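PDB 3O1I: periplasmic protein TorT from Vibrio parahaemolyticus, which is a periplasmic solute-binding-type protein that probably senses trimethylamine N-oxide together with the partner sensor kinase TorS. Local coordinates for residues R129-L143 and V189-S201. Sequence-based numbering, arbitrary orientation.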
loop_
_atom_site.group_PDB
_atom_site.type_symbol
_atom_site.label_atom_id
_atom_site.label_comp_id
_atom_site.label_asym_id
_atom_site.label_seq_id
_atom_site.Cartn_x
_atom_site.Cartn_y
_atom_site.Cartn_z
ATOM N N ARG D 129 -6.057 22.518 -41.581
ATOM C CA ARG D 129 -6.870 23.411 -40.771
ATOM C C ARG D 129 -6.108 24.726 -40.604
ATOM O O ARG D 129 -6.665 25.742 -40.198
ATOM C CB ARG D 129 -7.111 22.758 -39.411
ATOM C CG ARG D 129 -8.105 23.464 -38.512
ATOM C CD ARG D 129 -7.923 23.012 -37.064
ATOM N NE ARG D 129 -8.976 23.510 -36.184
ATOM C CZ ARG D 129 -10.248 23.147 -36.284
ATOM N NH1 ARG D 129 -10.605 22.286 -37.222
ATOM N NH2 ARG D 129 -11.159 23.640 -35.456
ATOM N N HIS D 130 -4.821 24.687 -40.930
ATOM C CA HIS D 130 -3.954 25.848 -40.812
ATOM C C HIS D 130 -2.924 25.879 -41.922
ATOM O O HIS D 130 -1.715 25.808 -41.682
ATOM C CB HIS D 130 -3.264 25.841 -39.455
ATOM C CG HIS D 130 -4.167 26.227 -38.334
ATOM N ND1 HIS D 130 -4.580 27.525 -38.135
ATOM C CD2 HIS D 130 -4.791 25.480 -37.393
ATOM C CE1 HIS D 130 -5.421 27.564 -37.116
ATOM N NE2 HIS D 130 -5.566 26.336 -36.648
ATOM N N PRO D 131 -3.399 25.985 -43.167
ATOM C CA PRO D 131 -2.525 26.027 -44.338
ATOM C C PRO D 131 -1.492 27.134 -44.222
ATOM O O PRO D 131 -1.724 28.145 -43.555
ATOM C CB PRO D 131 -3.504 26.262 -45.481
ATOM C CG PRO D 131 -4.741 25.543 -44.999
ATOM C CD PRO D 131 -4.818 26.000 -43.569
ATOM N N LYS D 132 -0.351 26.932 -44.870
ATOM C CA LYS D 132 0.712 27.921 -44.847
ATOM C C LYS D 132 0.107 29.299 -45.058
ATOM O O LYS D 132 -0.652 29.521 -46.002
ATOM C CB LYS D 132 1.738 27.640 -45.949
ATOM C CG LYS D 132 2.902 28.620 -45.972
ATOM C CD LYS D 132 3.675 28.559 -44.665
ATOM C CE LYS D 132 4.647 29.714 -44.531
ATOM N NZ LYS D 132 5.334 29.690 -43.209
ATOM N N GLY D 133 0.436 30.218 -44.159
ATOM C CA GLY D 133 -0.075 31.569 -44.265
ATOM C C GLY D 133 -1.338 31.771 -43.461
ATOM O O GLY D 133 -1.590 32.864 -42.972
ATOM N N SER D 134 -2.138 30.724 -43.317
ATOM C CA SER D 134 -3.380 30.838 -42.565
ATOM C C SER D 134 -3.182 31.626 -41.262
ATOM O O SER D 134 -4.107 32.285 -40.774
ATOM C CB SER D 134 -3.936 29.442 -42.260
ATOM O OG SER D 134 -5.148 29.522 -41.523
ATOM N N GLY D 135 -1.965 31.561 -40.721
ATOM C CA GLY D 135 -1.640 32.252 -39.484
ATOM C C GLY D 135 -0.877 31.348 -38.532
ATOM O O GLY D 135 -1.407 30.318 -38.108
ATOM N N LYS D 136 0.357 31.720 -38.197
ATOM C CA LYS D 136 1.181 30.921 -37.294
ATOM C C LYS D 136 0.382 30.311 -36.155
ATOM O O LYS D 136 -0.231 31.023 -35.362
ATOM C CB LYS D 136 2.315 31.761 -36.710
ATOM C CG LYS D 136 3.076 31.043 -35.603
ATOM C CD LYS D 136 4.417 31.690 -35.313
ATOM C CE LYS D 136 5.172 30.907 -34.249
ATOM N NZ LYS D 136 6.541 31.446 -34.056
ATOM N N THR D 137 0.401 28.986 -36.072
ATOM C CA THR D 137 -0.329 28.271 -35.036
ATOM C C THR D 137 0.641 27.508 -34.138
ATOM O O THR D 137 1.312 26.581 -34.587
ATOM C CB THR D 137 -1.333 27.279 -35.673
ATOM O OG1 THR D 137 -2.206 27.985 -36.564
ATOM C CG2 THR D 137 -2.169 26.593 -34.607
ATOM N N ASN D 138 0.721 27.905 -32.871
ATOM C CA ASN D 138 1.611 27.244 -31.918
ATOM C C ASN D 138 0.948 25.997 -31.346
ATOM O O ASN D 138 -0.174 26.047 -30.834
ATOM C CB ASN D 138 2.006 28.205 -30.791
ATOM C CG ASN D 138 2.916 29.324 -31.275
ATOM O OD1 ASN D 138 3.945 29.071 -31.901
ATOM N ND2 ASN D 138 2.541 30.564 -30.987
ATOM N N ILE D 139 1.654 24.875 -31.441
ATOM C CA ILE D 139 1.132 23.599 -30.975
ATOM C C ILE D 139 2.057 22.944 -29.934
ATOM O O ILE D 139 3.262 23.216 -29.895
ATOM C CB ILE D 139 0.927 22.650 -32.192
ATOM C CG1 ILE D 139 0.127 21.418 -31.774
ATOM C CG2 ILE D 139 2.288 22.249 -32.780
ATOM C CD1 ILE D 139 -0.002 20.369 -32.863
ATOM N N ALA D 140 1.485 22.082 -29.096
ATOM C CA ALA D 140 2.248 21.392 -28.054
ATOM C C ALA D 140 2.207 19.879 -28.224
ATOM O O ALA D 140 1.131 19.298 -28.288
ATOM C CB ALA D 140 1.703 21.768 -26.682
ATOM N N LEU D 141 3.379 19.246 -28.263
ATOM C CA LEU D 141 3.481 17.795 -28.442
ATOM C C LEU D 141 3.624 16.961 -27.173
ATOM O O LEU D 141 4.636 17.033 -26.505
ATOM C CB LEU D 141 4.656 17.462 -29.375
ATOM C CG LEU D 141 4.406 17.504 -30.888
ATOM C CD1 LEU D 141 5.728 17.401 -31.650
ATOM C CD2 LEU D 141 3.480 16.359 -31.262
ATOM N N LEU D 142 2.611 16.161 -26.857
ATOM C CA LEU D 142 2.657 15.292 -25.682
ATOM C C LEU D 142 2.413 13.854 -26.133
ATOM O O LEU D 142 1.395 13.243 -25.813
ATOM C CB LEU D 142 1.601 15.701 -24.652
ATOM C CG LEU D 142 1.630 17.152 -24.158
ATOM C CD1 LEU D 142 0.613 17.297 -23.041
ATOM C CD2 LEU D 142 3.017 17.535 -23.674
ATOM N N LEU D 143 3.377 13.322 -26.872
ATOM C CA LEU D 143 3.302 11.982 -27.429
ATOM C C LEU D 143 3.404 10.838 -26.433
ATOM O O LEU D 143 2.510 9.999 -26.360
ATOM C CB LEU D 143 4.373 11.838 -28.507
ATOM C CG LEU D 143 4.212 12.918 -29.584
ATOM C CD1 LEU D 143 5.335 12.814 -30.614
ATOM C CD2 LEU D 143 2.836 12.772 -30.228
ATOM N N VAL D 189 1.585 22.651 -19.815
ATOM C CA VAL D 189 1.231 23.202 -21.117
ATOM C C VAL D 189 0.246 24.356 -20.992
ATOM O O VAL D 189 0.482 25.447 -21.519
ATOM C CB VAL D 189 0.629 22.111 -22.031
ATOM C CG1 VAL D 189 0.012 22.735 -23.291
ATOM C CG2 VAL D 189 1.721 21.119 -22.404
ATOM N N ILE D 190 -0.853 24.116 -20.286
ATOM C CA ILE D 190 -1.871 25.141 -20.091
ATOM C C ILE D 190 -1.256 26.411 -19.501
ATOM O O ILE D 190 -1.677 27.522 -19.823
ATOM C CB ILE D 190 -2.991 24.628 -19.167
ATOM C CG1 ILE D 190 -3.615 23.364 -19.762
ATOM C CG2 ILE D 190 -4.069 25.679 -19.032
ATOM C CD1 ILE D 190 -4.665 22.717 -18.879
ATOM N N ASP D 191 -0.246 26.241 -18.651
ATOM C CA ASP D 191 0.430 27.371 -18.020
ATOM C C ASP D 191 1.310 28.195 -18.954
ATOM O O ASP D 191 1.493 29.392 -18.736
ATOM C CB ASP D 191 1.268 26.887 -16.836
ATOM C CG ASP D 191 0.419 26.481 -15.654
ATOM O OD1 ASP D 191 -0.311 27.346 -15.126
ATOM O OD2 ASP D 191 0.476 25.302 -15.253
ATOM N N MET D 192 1.867 27.563 -19.982
ATOM C CA MET D 192 2.712 28.281 -20.928
ATOM C C MET D 192 1.956 29.498 -21.430
ATOM O O MET D 192 2.309 30.624 -21.098
ATOM C CB MET D 192 3.080 27.401 -22.120
ATOM C CG MET D 192 4.025 26.260 -21.821
ATOM S SD MET D 192 4.410 25.419 -23.360
ATOM C CE MET D 192 3.173 24.194 -23.379
ATOM N N GLY D 193 0.920 29.262 -22.235
ATOM C CA GLY D 193 0.123 30.358 -22.760
ATOM C C GLY D 193 -0.076 30.401 -24.269
ATOM O O GLY D 193 -1.203 30.565 -24.735
ATOM N N ASN D 194 1.004 30.254 -25.033
ATOM C CA ASN D 194 0.939 30.307 -26.499
ATOM C C ASN D 194 0.315 29.088 -27.165
ATOM O O ASN D 194 0.177 29.052 -28.386
ATOM C CB ASN D 194 2.338 30.452 -27.088
ATOM C CG ASN D 194 3.197 31.402 -26.310
ATOM O OD1 ASN D 194 2.956 32.609 -26.301
ATOM N ND2 ASN D 194 4.214 30.863 -25.637
ATOM N N ILE D 195 -0.059 28.086 -26.384
ATOM C CA ILE D 195 -0.599 26.873 -26.969
ATOM C C ILE D 195 -2.002 26.937 -27.538
ATOM O O ILE D 195 -2.968 27.224 -26.831
ATOM C CB ILE D 195 -0.535 25.710 -25.972
ATOM C CG1 ILE D 195 0.876 25.627 -25.382
ATOM C CG2 ILE D 195 -0.903 24.406 -26.669
ATOM C CD1 ILE D 195 1.984 25.616 -26.426
ATOM N N ASP D 196 -2.086 26.642 -28.832
ATOM C CA ASP D 196 -3.343 26.610 -29.568
ATOM C C ASP D 196 -3.893 25.186 -29.512
ATOM O O ASP D 196 -5.037 24.968 -29.098
ATOM C CB ASP D 196 -3.111 27.016 -31.023
ATOM C CG ASP D 196 -2.726 28.473 -31.164
ATOM O OD1 ASP D 196 -3.572 29.335 -30.852
ATOM O OD2 ASP D 196 -1.582 28.759 -31.583
ATOM N N TYR D 197 -3.063 24.225 -29.925
ATOM C CA TYR D 197 -3.434 22.807 -29.925
ATOM C C TYR D 197 -2.459 21.945 -29.132
ATOM O O TYR D 197 -1.303 22.320 -28.909
ATOM C CB TYR D 197 -3.459 22.235 -31.348
ATOM C CG TYR D 197 -4.371 22.928 -32.319
ATOM C CD1 TYR D 197 -3.851 23.700 -33.356
ATOM C CD2 TYR D 197 -5.751 22.788 -32.225
ATOM C CE1 TYR D 197 -4.686 24.312 -34.283
ATOM C CE2 TYR D 197 -6.599 23.397 -33.142
ATOM C CZ TYR D 197 -6.064 24.156 -34.171
ATOM O OH TYR D 197 -6.908 24.734 -35.093
ATOM N N ILE D 198 -2.949 20.779 -28.725
ATOM C CA ILE D 198 -2.152 19.790 -28.018
ATOM C C ILE D 198 -2.361 18.482 -28.780
ATOM O O ILE D 198 -3.490 17.997 -28.914
ATOM C CB ILE D 198 -2.621 19.530 -26.562
ATOM C CG1 ILE D 198 -2.525 20.788 -25.710
ATOM C CG2 ILE D 198 -1.743 18.463 -25.929
ATOM C CD1 ILE D 198 -3.107 20.580 -24.312
ATOM N N VAL D 199 -1.279 17.927 -29.305
ATOM C CA VAL D 199 -1.355 16.652 -30.000
ATOM C C VAL D 199 -0.551 15.652 -29.191
ATOM O O VAL D 199 0.663 15.801 -29.031
ATOM C CB VAL D 199 -0.794 16.730 -31.437
ATOM C CG1 VAL D 199 -1.729 17.534 -32.293
ATOM C CG2 VAL D 199 0.579 17.365 -31.449
ATOM N N GLY D 200 -1.233 14.648 -28.652
ATOM C CA GLY D 200 -0.535 13.655 -27.864
ATOM C C GLY D 200 -1.211 12.302 -27.812
ATOM O O GLY D 200 -2.127 12.025 -28.586
ATOM N N SER D 201 -0.758 11.460 -26.888
ATOM C CA SER D 201 -1.305 10.120 -26.725
ATOM C C SER D 201 -2.752 10.150 -26.293
ATOM O O SER D 201 -3.261 11.172 -25.844
ATOM C CB SER D 201 -0.511 9.367 -25.677
ATOM O OG SER D 201 -0.502 10.098 -24.462
#
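Strands 137-142 and 197-200 pair in parallel at the middle of a four-stranded sheet, and the loop leading into the first strand adds a polar cluster around Tyr197. The ladder runs from Asp196 N on Asn138 O (2.8 Å) through Ala140, which gives its N to Tyr197 O and takes Val199 N on its own O, to Leu142 N on Val199 O. Asp196 adds a side-chain bond at this end of the pairing: OD2 accepts Asn138 N at 2.8 Å through its anti lone pair, with a bent N-H...O angle of 132°. At the far end, Ser201 OG caps Ala204 N at the start of helix 202-214. With 167-172 on one flank and 222-225 on the other, the strand order 2-1-3-4 and the helices on both faces make this the Rossmann-like C-terminal lobe of a type I periplasmic binding protein; helix 179-192 belongs to the crossover back into strand 197-200. Ile139, Tyr197 and Val199 share the face under helix 116-127, where all three touch Leu126. With chi1 at -169° and chi2 extended, the Ile139 chain carries CD1 onto both methyls of Val199. The opposite face carries Ala140, whose CB meets Ile195 CG2 at 3.7 Å and Val189 CG1 at 3.9 Å; both methyls of Leu142 rest against Val189 CG2 from helix 179-192, the two side chains running in opposite directions. Tyr197 rises from the face it shares with Ile139 and Val199, and its ring extends toward the loop: its OH lies in the plane of the His130 ring, hydrogen-bonded to NE2, and Arg129 NE makes a weak bond to the same oxygen, whose modelled position is less certain. Thr137 CG2 sits 3.9 Å above the centre of the His130 ring.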